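Local coordinates for niemann-Pick type C2 protein (Camponotus japonicus, PDB 3WEB) that binds oleic acid inside an immunoglobulin-like beta-sandwich and probably carries such lipids as semiochemicals in the chemical communication of worker ants, at residues F1-D5 with V125-A129; H37-K41 with E90-K94; N50-A55 with L68-C74; A55-L59 with L108-W112. All coordinates share one frame. Residues are numbered along the deposited sequence.

Contact 1. Residues F1-D5 with V125-A129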
loop_
_atom_site.group_PDB
_atom_site.type_symbol
_atom_site.label_atom_id
_atom_site.label_comp_id
_atom_site.label_asym_id
_atom_site.label_seq_id
_atom_site.Cartn_x
_atom_site.Cartn_y
_atom_site.Cartn_z
ATOM N N PHE A 1 -2.774 -11.031 -11.862
ATOM C CA PHE A 1 -2.294 -9.633 -11.955
ATOM C C PHE A 1 -0.931 -9.540 -11.274
ATOM O O PHE A 1 -0.494 -10.480 -10.601
ATOM C CB PHE A 1 -3.297 -8.660 -11.318
ATOM C CG PHE A 1 -3.379 -8.758 -9.812
ATOM C CD1 PHE A 1 -2.524 -8.003 -8.999
ATOM C CD2 PHE A 1 -4.316 -9.593 -9.206
ATOM C CE1 PHE A 1 -2.599 -8.095 -7.610
ATOM C CE2 PHE A 1 -4.389 -9.691 -7.815
ATOM C CZ PHE A 1 -3.530 -8.940 -7.021
ATOM N N VAL A 2 -0.276 -8.401 -11.458
ATOM C CA VAL A 2 1.041 -8.152 -10.878
ATOM C C VAL A 2 0.978 -6.942 -9.953
ATOM O O VAL A 2 0.365 -5.936 -10.293
ATOM C CB VAL A 2 2.094 -7.878 -11.973
ATOM C CG1 VAL A 2 3.466 -7.616 -11.361
ATOM C CG2 VAL A 2 2.167 -9.048 -12.954
ATOM N N PHE A 3 1.604 -7.064 -8.787
ATOM C CA PHE A 3 1.900 -5.897 -7.959
ATOM C C PHE A 3 3.153 -5.255 -8.562
ATOM O O PHE A 3 4.291 -5.666 -8.273
ATOM C CB PHE A 3 2.130 -6.286 -6.491
ATOM C CG PHE A 3 0.897 -6.768 -5.779
ATOM C CD1 PHE A 3 -0.085 -5.873 -5.355
ATOM C CD2 PHE A 3 0.722 -8.122 -5.502
ATOM C CE1 PHE A 3 -1.219 -6.323 -4.681
ATOM C CE2 PHE A 3 -0.404 -8.573 -4.834
ATOM C CZ PHE A 3 -1.382 -7.679 -4.422
ATOM N N GLU A 4 2.917 -4.267 -9.425
ATOM C CA GLU A 4 3.959 -3.601 -10.203
ATOM C C GLU A 4 4.674 -2.548 -9.372
ATOM O O GLU A 4 4.072 -1.909 -8.517
ATOM C CB GLU A 4 3.340 -2.889 -11.409
ATOM C CG GLU A 4 2.874 -3.761 -12.559
ATOM C CD GLU A 4 2.273 -2.918 -13.674
ATOM O OE1 GLU A 4 2.945 -1.979 -14.150
ATOM O OE2 GLU A 4 1.125 -3.182 -14.076
ATOM N N ASP A 5 5.956 -2.358 -9.652
ATOM C CA ASP A 5 6.726 -1.289 -9.028
ATOM C C ASP A 5 6.509 -0.011 -9.840
ATOM O O ASP A 5 6.909 0.068 -11.005
ATOM C CB ASP A 5 8.203 -1.711 -8.966
ATOM C CG ASP A 5 9.150 -0.566 -8.650
ATOM O OD1 ASP A 5 8.710 0.486 -8.140
ATOM O OD2 ASP A 5 10.362 -0.731 -8.927
ATOM N N VAL A 125 3.651 0.789 -5.202
ATOM C CA VAL A 125 2.974 -0.436 -5.635
ATOM C C VAL A 125 1.782 -0.039 -6.488
ATOM O O VAL A 125 1.031 0.857 -6.116
ATOM C CB VAL A 125 2.461 -1.242 -4.420
ATOM C CG1 VAL A 125 1.745 -2.511 -4.871
ATOM C CG2 VAL A 125 3.609 -1.573 -3.462
ATOM N N LYS A 126 1.623 -0.700 -7.634
ATOM C CA LYS A 126 0.500 -0.441 -8.525
ATOM C C LYS A 126 -0.171 -1.761 -8.895
ATOM O O LYS A 126 0.494 -2.711 -9.306
ATOM C CB LYS A 126 0.984 0.277 -9.782
ATOM C CG LYS A 126 -0.103 0.643 -10.771
ATOM C CD LYS A 126 0.546 1.174 -12.037
ATOM C CE LYS A 126 -0.401 2.028 -12.855
ATOM N NZ LYS A 126 0.257 2.359 -14.149
ATOM N N PHE A 127 -1.485 -1.829 -8.728
ATOM C CA PHE A 127 -2.203 -3.056 -9.079
ATOM C C PHE A 127 -3.649 -2.773 -9.476
ATOM O O PHE A 127 -4.221 -1.753 -9.057
ATOM C CB PHE A 127 -2.131 -4.072 -7.928
ATOM C CG PHE A 127 -2.829 -3.631 -6.677
ATOM C CD1 PHE A 127 -2.198 -2.785 -5.770
ATOM C CD2 PHE A 127 -4.111 -4.083 -6.394
ATOM C CE1 PHE A 127 -2.847 -2.394 -4.609
ATOM C CE2 PHE A 127 -4.767 -3.695 -5.244
ATOM C CZ PHE A 127 -4.131 -2.845 -4.349
ATOM N N PRO A 128 -4.240 -3.653 -10.307
ATOM C CA PRO A 128 -5.654 -3.491 -10.642
ATOM C C PRO A 128 -6.558 -4.101 -9.567
ATOM O O PRO A 128 -6.297 -5.216 -9.083
ATOM C CB PRO A 128 -5.790 -4.258 -11.954
ATOM C CG PRO A 128 -4.756 -5.341 -11.859
ATOM C CD PRO A 128 -3.641 -4.816 -10.994
ATOM N N ALA A 129 -7.610 -3.379 -9.191
ATOM C CA ALA A 129 -8.570 -3.911 -8.218
ATOM C C ALA A 129 -10.010 -3.851 -8.712
ATOM O O ALA A 129 -10.354 -3.048 -9.582
ATOM C CB ALA A 129 -8.444 -3.187 -6.886
#
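Two backbone hydrogen bonds tie the N-terminus to strand 121-131. Glu4 N donates to Lys126 O at 2.9 Å, and Lys126 N donates back to Glu4 O, also at 2.9 Å. Glu4 and Lys126 therefore form an antiparallel hydrogen-bonded pair, with Glu4 CB and Lys126 CB 4.3 Å apart. Their side chains share one face of the sheet, but no salt bridge joins them. Asp5 and Val125 follow as a non-hydrogen-bonded pair. There Val125 CA makes a CA-H...O contact with Glu4 O at 3.4 Å.

Before Glu4 the pairing gives way to aromatic packing. Phe3 CE1 lies over one face of the Phe127 ring, 3.7 Å from Phe127 CG. The ring planes, at 59°, meet obliquely. Phe3 CD1 also touches Val125 CG1 at 3.9 Å. Phe1 CB packs 3.7 Å from Pro128 CG, and Phe1 CE1 is 4.1 Å from Phe127 CB.

Strand 4-5 is thus a short edge addition to the larger sheet of the sandwich. Phe3 reaches Ile16 and Ile18 of strand 11-18 in the other sheet. Strand 28-30 pairs with strand 121-131 farther on, through Pro128 and Cys28. Phe127 touches the bound oleic acid, and strand 107-116 also neighbours strand 121-131.

Contact 2. Residues H37-K41 with E90-K94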
loop_
_atom_site.group_PDB
_atom_site.type_symbol
_atom_site.label_atom_id
_atom_site.label_comp_id
_atom_site.label_asym_id
_atom_site.label_seq_id
_atom_site.Cartn_x
_atom_site.Cartn_y
_atom_site.Cartn_z
ATOM N N HIS A 37 -7.268 -7.527 5.056
ATOM C CA HIS A 37 -5.942 -7.518 5.666
ATOM C C HIS A 37 -4.875 -7.389 4.591
ATOM O O HIS A 37 -4.829 -8.176 3.651
ATOM C CB HIS A 37 -5.730 -8.782 6.493
ATOM C CG HIS A 37 -6.902 -9.132 7.354
ATOM N ND1 HIS A 37 -7.279 -8.374 8.442
ATOM C CD2 HIS A 37 -7.794 -10.148 7.275
ATOM C CE1 HIS A 37 -8.345 -8.917 9.006
ATOM N NE2 HIS A 37 -8.679 -9.993 8.316
ATOM N N VAL A 38 -4.017 -6.387 4.739
ATOM C CA VAL A 38 -2.985 -6.102 3.738
ATOM C C VAL A 38 -1.628 -6.213 4.409
ATOM O O VAL A 38 -1.445 -5.707 5.516
ATOM C CB VAL A 38 -3.138 -4.695 3.125
ATOM C CG1 VAL A 38 -2.026 -4.409 2.113
ATOM C CG2 VAL A 38 -4.504 -4.531 2.475
ATOM N N SER A 39 -0.697 -6.894 3.747
ATOM C CA SER A 39 0.686 -6.993 4.205
ATOM C C SER A 39 1.636 -6.560 3.090
ATOM O O SER A 39 1.408 -6.873 1.922
ATOM C CB SER A 39 1.019 -8.438 4.616
ATOM O OG SER A 39 2.412 -8.590 4.859
ATOM N N MET A 40 2.697 -5.839 3.451
ATOM C CA MET A 40 3.782 -5.551 2.507
ATOM C C MET A 40 5.131 -5.816 3.151
ATOM O O MET A 40 5.407 -5.282 4.222
ATOM C CB MET A 40 3.732 -4.097 2.022
ATOM C CG MET A 40 4.996 -3.667 1.280
ATOM S SD MET A 40 4.892 -2.079 0.419
ATOM C CE MET A 40 4.853 -0.957 1.809
ATOM N N LYS A 41 5.949 -6.643 2.497
ATOM C CA LYS A 41 7.352 -6.823 2.888
ATOM C C LYS A 41 8.209 -5.892 2.054
ATOM O O LYS A 41 8.166 -5.934 0.820
ATOM C CB LYS A 41 7.808 -8.265 2.678
ATOM C CG LYS A 41 6.987 -9.286 3.447
ATOM C CD LYS A 41 7.431 -10.691 3.084
ATOM C CE LYS A 41 6.453 -11.723 3.612
ATOM N NZ LYS A 41 6.928 -13.098 3.289
ATOM N N GLU A 90 14.822 -5.948 5.679
ATOM C CA GLU A 90 13.440 -6.172 5.272
ATOM C C GLU A 90 12.531 -6.224 6.482
ATOM O O GLU A 90 12.840 -6.878 7.477
ATOM C CB GLU A 90 13.283 -7.449 4.450
ATOM C CG GLU A 90 11.906 -7.538 3.796
ATOM C CD GLU A 90 11.785 -8.684 2.818
ATOM O OE1 GLU A 90 12.120 -9.824 3.193
ATOM O OE2 GLU A 90 11.349 -8.446 1.676
ATOM N N ILE A 91 11.411 -5.514 6.382
ATOM C CA ILE A 91 10.399 -5.457 7.432
ATOM C C ILE A 91 9.021 -5.622 6.801
ATOM O O ILE A 91 8.893 -5.608 5.578
ATOM C CB ILE A 91 10.474 -4.135 8.226
ATOM C CG1 ILE A 91 10.475 -2.939 7.259
ATOM C CG2 ILE A 91 11.723 -4.129 9.104
ATOM C CD1 ILE A 91 10.434 -1.586 7.936
ATOM N N GLU A 92 8.006 -5.787 7.643
ATOM C CA GLU A 92 6.656 -6.033 7.169
ATOM C C GLU A 92 5.659 -5.063 7.781
ATOM O O GLU A 92 5.580 -4.909 9.005
ATOM C CB GLU A 92 6.240 -7.469 7.467
ATOM C CG GLU A 92 4.808 -7.766 7.059
ATOM C CD GLU A 92 4.405 -9.169 7.425
ATOM O OE1 GLU A 92 4.548 -9.541 8.605
ATOM O OE2 GLU A 92 3.964 -9.895 6.518
ATOM N N TYR A 93 4.919 -4.397 6.902
ATOM C CA TYR A 93 3.780 -3.574 7.274
ATOM C C TYR A 93 2.488 -4.382 7.235
ATOM O O TYR A 93 2.289 -5.205 6.334
ATOM C CB TYR A 93 3.674 -2.416 6.303
ATOM C CG TYR A 93 2.409 -1.593 6.419
ATOM C CD1 TYR A 93 2.247 -0.688 7.458
ATOM C CD2 TYR A 93 1.392 -1.707 5.474
ATOM C CE1 TYR A 93 1.101 0.087 7.559
ATOM C CE2 TYR A 93 0.244 -0.931 5.567
ATOM C CZ TYR A 93 0.104 -0.043 6.612
ATOM O OH TYR A 93 -1.024 0.741 6.694
ATOM N N LYS A 94 1.634 -4.143 8.230
ATOM C CA LYS A 94 0.307 -4.756 8.321
ATOM C C LYS A 94 -0.789 -3.716 8.557
ATOM O O LYS A 94 -0.621 -2.777 9.338
ATOM C CB LYS A 94 0.279 -5.811 9.431
ATOM C CG LYS A 94 1.160 -7.026 9.150
ATOM C CD LYS A 94 0.930 -8.168 10.133
ATOM C CE LYS A 94 2.100 -8.343 11.100
ATOM N NZ LYS A 94 2.264 -7.224 12.075
#
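Glu90 comes just before strand 91-99. Its OE2 lies 3.7 Å from Lys41 CB, but its hydrogen bond is to Ser14 on strand 11-18. Ile91 directs its CB away from residues 37-41 and meets them through its backbone; its side chain touches Phe42, farther along strand 34-44. Ile91 O receives a CA-H...O contact from Lys41 CA at 3.3 Å.

Glu92 pairs with Lys41 at a non-hydrogen-bonded position, with CA atoms 4.4 Å apart. Its carboxylate accepts a short hydrogen bond from Ser39 OG to Glu92 OE2, 2.6 Å long. Tyr93 faces Met40 in the hydrogen-bonded pair. Tyr93 N donates to Met40 O at 2.9 Å, and Met40 N donates to Tyr93 O at 3.0 Å. Both side chains enter the sandwich interior, where Tyr93 meets the Phe114 ring edge-to-face and Met40 touches Trp112. Lys94 pairs with Ser39, and Lys94 CA approaches Val38 O at 3.4 Å.

The antiparallel strands thus keep two chemistries apart. Ser39, Lys41, Glu92 and Lys94 give the sheet a polar outer face, and the Ser39-Glu92 bond adds a side-chain link to the backbone bonds. Met40 and the Tyr93 ring give it a largely nonpolar inner face, and Val38, on that side, touches the oleic acid.

Contact 3. Residues N50-A55 with L68-C74. With OLA (oleic acid), chain B.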
loop_
_atom_site.group_PDB
_atom_site.type_symbol
_atom_site.label_atom_id
_atom_site.label_comp_id
_atom_site.label_asym_id
_atom_site.label_seq_id
_atom_site.Cartn_x
_atom_site.Cartn_y
_atom_site.Cartn_z
ATOM N N ASN A 50 11.008 8.698 9.459
ATOM C CA ASN A 50 9.547 8.689 9.514
ATOM C C ASN A 50 8.976 8.249 8.172
ATOM O O ASN A 50 9.580 8.495 7.124
ATOM C CB ASN A 50 9.006 10.075 9.886
ATOM C CG ASN A 50 7.538 10.054 10.267
ATOM O OD1 ASN A 50 7.093 9.222 11.060
ATOM N ND2 ASN A 50 6.777 10.994 9.718
ATOM N N VAL A 51 7.812 7.603 8.209
ATOM C CA VAL A 51 7.156 7.124 6.989
ATOM C C VAL A 51 5.771 7.759 6.850
ATOM O O VAL A 51 4.984 7.739 7.792
ATOM C CB VAL A 51 7.018 5.581 6.973
ATOM C CG1 VAL A 51 6.378 5.102 5.670
ATOM C CG2 VAL A 51 8.371 4.914 7.165
ATOM N N GLU A 52 5.481 8.304 5.674
ATOM C CA GLU A 52 4.134 8.794 5.352
ATOM C C GLU A 52 3.613 8.042 4.132
ATOM O O GLU A 52 4.236 8.075 3.067
ATOM C CB GLU A 52 4.130 10.299 5.058
ATOM C CG GLU A 52 4.403 11.196 6.258
ATOM C CD GLU A 52 4.357 12.676 5.903
ATOM O OE1 GLU A 52 3.249 13.202 5.656
ATOM O OE2 GLU A 52 5.425 13.328 5.883
ATOM N N ALA A 53 2.484 7.362 4.293
ATOM C CA ALA A 53 1.873 6.629 3.188
ATOM C C ALA A 53 0.951 7.516 2.353
ATOM O O ALA A 53 0.366 8.480 2.853
ATOM C CB ALA A 53 1.118 5.413 3.693
ATOM N N LYS A 54 0.840 7.165 1.074
ATOM C CA LYS A 54 0.016 7.879 0.103
ATOM C C LYS A 54 -0.711 6.854 -0.756
ATOM O O LYS A 54 -0.132 5.838 -1.149
ATOM C CB LYS A 54 0.891 8.744 -0.812
ATOM C CG LYS A 54 1.783 9.748 -0.098
ATOM C CD LYS A 54 0.962 10.886 0.471
ATOM C CE LYS A 54 1.859 11.987 1.000
ATOM N NZ LYS A 54 1.015 13.085 1.547
ATOM N N ALA A 55 -1.974 7.127 -1.060
ATOM C CA ALA A 55 -2.741 6.257 -1.943
ATOM C C ALA A 55 -3.372 7.048 -3.086
ATOM O O ALA A 55 -3.710 8.226 -2.931
ATOM C CB ALA A 55 -3.803 5.498 -1.163
ATOM N N LEU A 68 -5.841 8.705 3.431
ATOM C CA LEU A 68 -5.700 7.554 4.315
ATOM C C LEU A 68 -5.967 7.977 5.755
ATOM O O LEU A 68 -5.720 9.126 6.127
ATOM C CB LEU A 68 -4.308 6.927 4.179
ATOM C CG LEU A 68 -3.928 6.354 2.805
ATOM C CD1 LEU A 68 -2.431 6.099 2.717
ATOM C CD2 LEU A 68 -4.705 5.084 2.491
ATOM N N LYS A 69 -6.480 7.046 6.554
ATOM C CA LYS A 69 -6.796 7.315 7.957
ATOM C C LYS A 69 -5.552 7.329 8.841
ATOM O O LYS A 69 -5.474 8.101 9.798
ATOM C CB LYS A 69 -7.804 6.296 8.494
ATOM C CG LYS A 69 -9.216 6.462 7.949
ATOM C CD LYS A 69 -10.133 5.368 8.482
ATOM C CE LYS A 69 -11.440 5.280 7.706
ATOM N NZ LYS A 69 -12.318 6.467 7.912
ATOM N N LYS A 70 -4.585 6.470 8.528
ATOM C CA LYS A 70 -3.361 6.370 9.328
ATOM C C LYS A 70 -2.094 6.394 8.461
ATOM O O LYS A 70 -1.369 5.396 8.412
ATOM C CB LYS A 70 -3.388 5.098 10.187
ATOM C CG LYS A 70 -4.611 4.966 11.089
ATOM C CD LYS A 70 -4.712 3.596 11.742
ATOM C CE LYS A 70 -5.131 2.518 10.752
ATOM N NZ LYS A 70 -5.361 1.201 11.408
ATOM N N PRO A 71 -1.813 7.535 7.788
ATOM C CA PRO A 71 -0.679 7.598 6.851
ATOM C C PRO A 71 0.696 7.572 7.512
ATOM O O PRO A 71 1.672 7.202 6.866
ATOM C CB PRO A 71 -0.884 8.936 6.127
ATOM C CG PRO A 71 -1.682 9.764 7.071
ATOM C CD PRO A 71 -2.547 8.816 7.852
ATOM N N GLU A 72 0.779 7.971 8.781
ATOM C CA GLU A 72 2.046 7.900 9.496
ATOM C C GLU A 72 2.204 6.496 10.073
ATOM O O GLU A 72 1.871 6.222 11.231
ATOM C CB GLU A 72 2.171 9.000 10.554
ATOM C CG GLU A 72 2.342 10.386 9.949
ATOM C CD GLU A 72 2.930 11.379 10.928
ATOM O OE1 GLU A 72 4.170 11.505 10.974
ATOM O OE2 GLU A 72 2.150 12.041 11.644
ATOM N N ILE A 73 2.716 5.621 9.215
ATOM C CA ILE A 73 2.851 4.188 9.464
ATOM C C ILE A 73 3.591 3.852 10.753
ATOM O O ILE A 73 3.200 2.931 11.474
ATOM C CB ILE A 73 3.577 3.517 8.271
ATOM C CG1 ILE A 73 2.845 3.803 6.946
ATOM C CG2 ILE A 73 3.821 2.034 8.528
ATOM C CD1 ILE A 73 1.366 3.494 6.941
ATOM N N CYS A 74 4.659 4.591 11.037
ATOM C CA CYS A 74 5.488 4.322 12.211
ATOM C C CYS A 74 4.800 4.711 13.514
ATOM O O CYS A 74 5.171 4.232 14.584
ATOM C CB CYS A 74 6.836 5.031 12.084
ATOM S SG CYS A 74 7.965 4.135 11.002
HETATM C C1 OLA B . -5.761 3.700 6.292
HETATM O O1 OLA B . -4.691 4.251 6.641
HETATM O O2 OLA B . -6.822 4.337 6.101
HETATM C C2 OLA B . -5.777 2.200 6.100
HETATM C C3 OLA B . -6.055 1.844 4.642
HETATM C C4 OLA B . -5.057 0.817 4.122
HETATM C C5 OLA B . -4.158 1.404 3.043
HETATM C C6 OLA B . -3.584 0.323 2.136
HETATM C C7 OLA B . -4.164 0.460 0.734
HETATM C C8 OLA B . -3.563 -0.530 -0.264
HETATM C C9 OLA B . -4.217 -1.892 -0.138
HETATM C C10 OLA B . -5.346 -2.246 -0.760
HETATM C C11 OLA B . -6.118 -1.323 -1.677
HETATM C C12 OLA B . -7.610 -1.586 -1.527
HETATM C C13 OLA B . -8.393 -0.281 -1.475
HETATM C C14 OLA B . -9.824 -0.538 -1.019
HETATM C C15 OLA B . -10.766 0.555 -1.508
HETATM C C16 OLA B . -11.231 1.430 -0.349
HETATM C C17 OLA B . -12.697 1.169 -0.022
HETATM C C18 OLA B . -13.381 2.423 0.478
HETATM O O HOH W 1 5.186 7.302 10.455
#
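The loop 68-74 grips the oleic acid head group with its backbone. Lys69 N donates to OLA O2 at 2.8 Å and Lys70 N donates to OLA O1 at 2.9 Å. The two successive amides thus hold one carboxylate oxygen each.

The same loop is fastened to strand 51-59. Ala53 N donates to Pro71 O at 2.7 Å, the strongest backbone link here. Ile73 N adds a weak hydrogen bond to Val51 O at 3.4 Å. Between them Glu72 is the centre of an inverse gamma turn. Its OE1 accepts from Asn50 ND2 at 2.9 Å and also forms a salt bridge with Lys75. Water 1 donates to Asn50 OD1 (2.8 Å) and Val51 O (2.7 Å) and accepts from Cys74 N (2.8 Å).

Apolar side chains fill the gap. Leu68 CD1 meets Ala53 CB at 3.7 Å, and Leu68 CD2 meets Ala55 CB at 3.8 Å. Ile73 CD1 lies 3.8 Å from Ala53 CB. Val51 CG2 is 3.9 Å from Cys74 SG, which is disulfide-bonded to Cys83.

The arrangement forms the carboxylate-binding end of the lipid site in this ML-domain beta-sandwich, where a loop packed on a strand presents main-chain amides to the fatty acid.

Contact 4. Residues A55-L59 with L108-W112. With OLA (oleic acid), chain B.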
loop_
_atom_site.group_PDB
_atom_site.type_symbol
_atom_site.label_atom_id
_atom_site.label_comp_id
_atom_site.label_asym_id
_atom_site.label_seq_id
_atom_site.Cartn_x
_atom_site.Cartn_y
_atom_site.Cartn_z
ATOM N N ALA A 55 -1.974 7.127 -1.060
ATOM C CA ALA A 55 -2.741 6.257 -1.943
ATOM C C ALA A 55 -3.372 7.048 -3.086
ATOM O O ALA A 55 -3.710 8.226 -2.931
ATOM C CB ALA A 55 -3.803 5.498 -1.163
ATOM N N PHE A 56 -3.514 6.385 -4.231
ATOM C CA PHE A 56 -4.119 6.971 -5.420
ATOM C C PHE A 56 -4.996 5.940 -6.122
ATOM O O PHE A 56 -4.678 4.752 -6.140
ATOM C CB PHE A 56 -3.044 7.469 -6.392
ATOM C CG PHE A 56 -2.054 8.420 -5.777
ATOM C CD1 PHE A 56 -0.924 7.944 -5.114
ATOM C CD2 PHE A 56 -2.244 9.796 -5.866
ATOM C CE1 PHE A 56 -0.009 8.824 -4.544
ATOM C CE2 PHE A 56 -1.336 10.678 -5.297
ATOM C CZ PHE A 56 -0.217 10.194 -4.637
ATOM N N GLY A 57 -6.106 6.407 -6.691
ATOM C CA GLY A 57 -6.921 5.596 -7.595
ATOM C C GLY A 57 -6.775 6.188 -8.983
ATOM O O GLY A 57 -6.876 7.402 -9.149
ATOM N N VAL A 58 -6.523 5.349 -9.982
ATOM C CA VAL A 58 -6.279 5.860 -11.335
ATOM C C VAL A 58 -7.585 6.063 -12.104
ATOM O O VAL A 58 -8.379 5.131 -12.265
ATOM C CB VAL A 58 -5.294 4.972 -12.136
ATOM C CG1 VAL A 58 -5.121 5.493 -13.557
ATOM C CG2 VAL A 58 -3.942 4.908 -11.437
ATOM N N LEU A 59 -7.801 7.300 -12.551
ATOM C CA LEU A 59 -8.931 7.651 -13.410
ATOM C C LEU A 59 -8.457 8.565 -14.541
ATOM O O LEU A 59 -7.787 9.573 -14.292
ATOM C CB LEU A 59 -10.057 8.323 -12.604
ATOM C CG LEU A 59 -10.995 7.534 -11.662
ATOM C CD1 LEU A 59 -11.497 6.231 -12.280
ATOM C CD2 LEU A 59 -10.373 7.273 -10.295
ATOM N N LEU A 108 -10.627 -0.322 -10.779
ATOM C CA LEU A 108 -9.657 0.764 -10.888
ATOM C C LEU A 108 -8.247 0.279 -10.571
ATOM O O LEU A 108 -8.066 -0.714 -9.856
ATOM C CB LEU A 108 -10.033 1.926 -9.957
ATOM C CG LEU A 108 -9.717 1.861 -8.456
ATOM C CD1 LEU A 108 -10.043 3.200 -7.806
ATOM C CD2 LEU A 108 -10.440 0.730 -7.739
ATOM N N GLU A 109 -7.255 0.977 -11.110
ATOM C CA GLU A 109 -5.876 0.749 -10.702
ATOM C C GLU A 109 -5.624 1.522 -9.426
ATOM O O GLU A 109 -6.047 2.674 -9.278
ATOM C CB GLU A 109 -4.883 1.210 -11.763
ATOM C CG GLU A 109 -4.724 0.274 -12.948
ATOM C CD GLU A 109 -3.621 0.732 -13.883
ATOM O OE1 GLU A 109 -3.715 1.862 -14.411
ATOM O OE2 GLU A 109 -2.650 -0.029 -14.083
ATOM N N ILE A 110 -4.929 0.875 -8.504
ATOM C CA ILE A 110 -4.585 1.482 -7.233
ATOM C C ILE A 110 -3.076 1.681 -7.211
ATOM O O ILE A 110 -2.327 0.806 -7.654
ATOM C CB ILE A 110 -5.067 0.605 -6.056
ATOM C CG1 ILE A 110 -6.594 0.687 -5.953
ATOM C CG2 ILE A 110 -4.416 1.034 -4.743
ATOM C CD1 ILE A 110 -7.215 -0.387 -5.090
ATOM N N MET A 111 -2.643 2.849 -6.740
ATOM C CA MET A 111 -1.230 3.120 -6.523
ATOM C C MET A 111 -1.027 3.464 -5.065
ATOM O O MET A 111 -1.741 4.292 -4.513
ATOM C CB MET A 111 -0.732 4.262 -7.402
ATOM C CG MET A 111 -0.709 3.946 -8.893
ATOM S SD MET A 111 -0.277 5.397 -9.877
ATOM C CE MET A 111 1.232 5.919 -9.057
ATOM N N TRP A 112 -0.047 2.819 -4.447
ATOM C CA TRP A 112 0.144 2.927 -3.012
ATOM C C TRP A 112 1.622 3.107 -2.732
ATOM O O TRP A 112 2.445 2.286 -3.154
ATOM C CB TRP A 112 -0.410 1.663 -2.348
ATOM C CG TRP A 112 -0.199 1.538 -0.871
ATOM C CD1 TRP A 112 -0.377 2.508 0.079
ATOM C CD2 TRP A 112 0.171 0.346 -0.166
ATOM N NE1 TRP A 112 -0.110 2.001 1.327
ATOM C CE2 TRP A 112 0.228 0.676 1.208
ATOM C CE3 TRP A 112 0.476 -0.965 -0.565
ATOM C CZ2 TRP A 112 0.578 -0.259 2.194
ATOM C CZ3 TRP A 112 0.819 -1.901 0.420
ATOM C CH2 TRP A 112 0.871 -1.537 1.784
HETATM C C1 OLA B . -5.761 3.700 6.292
HETATM O O1 OLA B . -4.691 4.251 6.641
HETATM O O2 OLA B . -6.822 4.337 6.101
HETATM C C2 OLA B . -5.777 2.200 6.100
HETATM C C3 OLA B . -6.055 1.844 4.642
HETATM C C4 OLA B . -5.057 0.817 4.122
HETATM C C5 OLA B . -4.158 1.404 3.043
HETATM C C6 OLA B . -3.584 0.323 2.136
HETATM C C7 OLA B . -4.164 0.460 0.734
HETATM C C8 OLA B . -3.563 -0.530 -0.264
HETATM C C9 OLA B . -4.217 -1.892 -0.138
HETATM C C10 OLA B . -5.346 -2.246 -0.760
HETATM C C11 OLA B . -6.118 -1.323 -1.677
HETATM C C12 OLA B . -7.610 -1.586 -1.527
HETATM C C13 OLA B . -8.393 -0.281 -1.475
HETATM C C14 OLA B . -9.824 -0.538 -1.019
HETATM C C15 OLA B . -10.766 0.555 -1.508
HETATM C C16 OLA B . -11.231 1.430 -0.349
HETATM C C17 OLA B . -12.697 1.169 -0.022
HETATM C C18 OLA B . -13.381 2.423 0.478
HETATM O O HOH W 2 -7.912 2.541 -13.546
#
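Val58, Met111 and Phe56 bury the most surface here, with 82, 77 and 64 Å² covered. All three project from the same face of the sheet. Val58 CG2 lies 4.0 Å from Met111 SD. Phe56 CB is 4.1 Å from Met111 CB, so Met111 packs against both residues. Val58 also packs on Glu109, with their CB atoms 3.8 Å apart.

The backbones of these residues hold the antiparallel strands together. Phe56 and Met111 form a hydrogen-bonded pair: Phe56 N donates to Met111 O at 2.8 Å, and Met111 N donates to Phe56 O at 2.9 Å. Val58 N donates to Glu109 O at 2.8 Å. The return link is made by water 2, which donates to Val58 O (2.9 Å) and accepts from Glu109 N (3.0 Å).

Gly57 sits opposite Ile110, with Leu108 CD1 3.9 Å from its CA. A CB on Gly57 would lie 2.9 Å from Leu108 CD1, a clash in this arrangement. Ile110 and Trp112 lie on the other face from Met111. Ile110 CD1 is 3.7 Å from OLA C11, and OLA C8 lies over one face of the Trp112 ring, 3.8 Å from Trp112 CD2.

The contacts to the lipid tail are apolar. Ile110 and Trp112 thus offer the chain a hydrophobic wall, consistent with hydrophobic burial contributing to binding of the hydrocarbon. Backbone bonds and the packing round Met111 join that wall to strand 51-59.

How the contacts relate
Contacts 1, 3 and 4 all reach the larger sheet; contact 2 belongs to the facing three-stranded sheet. Contacts 1 and 4 lie side by side, with centres about 10 Å apart. Phe127 O is 2.8 Å from Ile110 N, a probable hydrogen bond. Contacts 3 and 4 share Ala55, and both touch the oleic acid: contact 3 at its carboxylate, contact 4 along its tail. Contacts 2 and 4 have centres about 19 Å apart, yet Tyr93 CE2 lies 3.5 Å from Trp112 CZ2 across the sandwich. Tyr93 CD1 also meets Ile73 CG2 of contact 3 at 3.3 Å. Phe127 of contact 1 and Val38 of contact 2 add further walls to the lipid pocket.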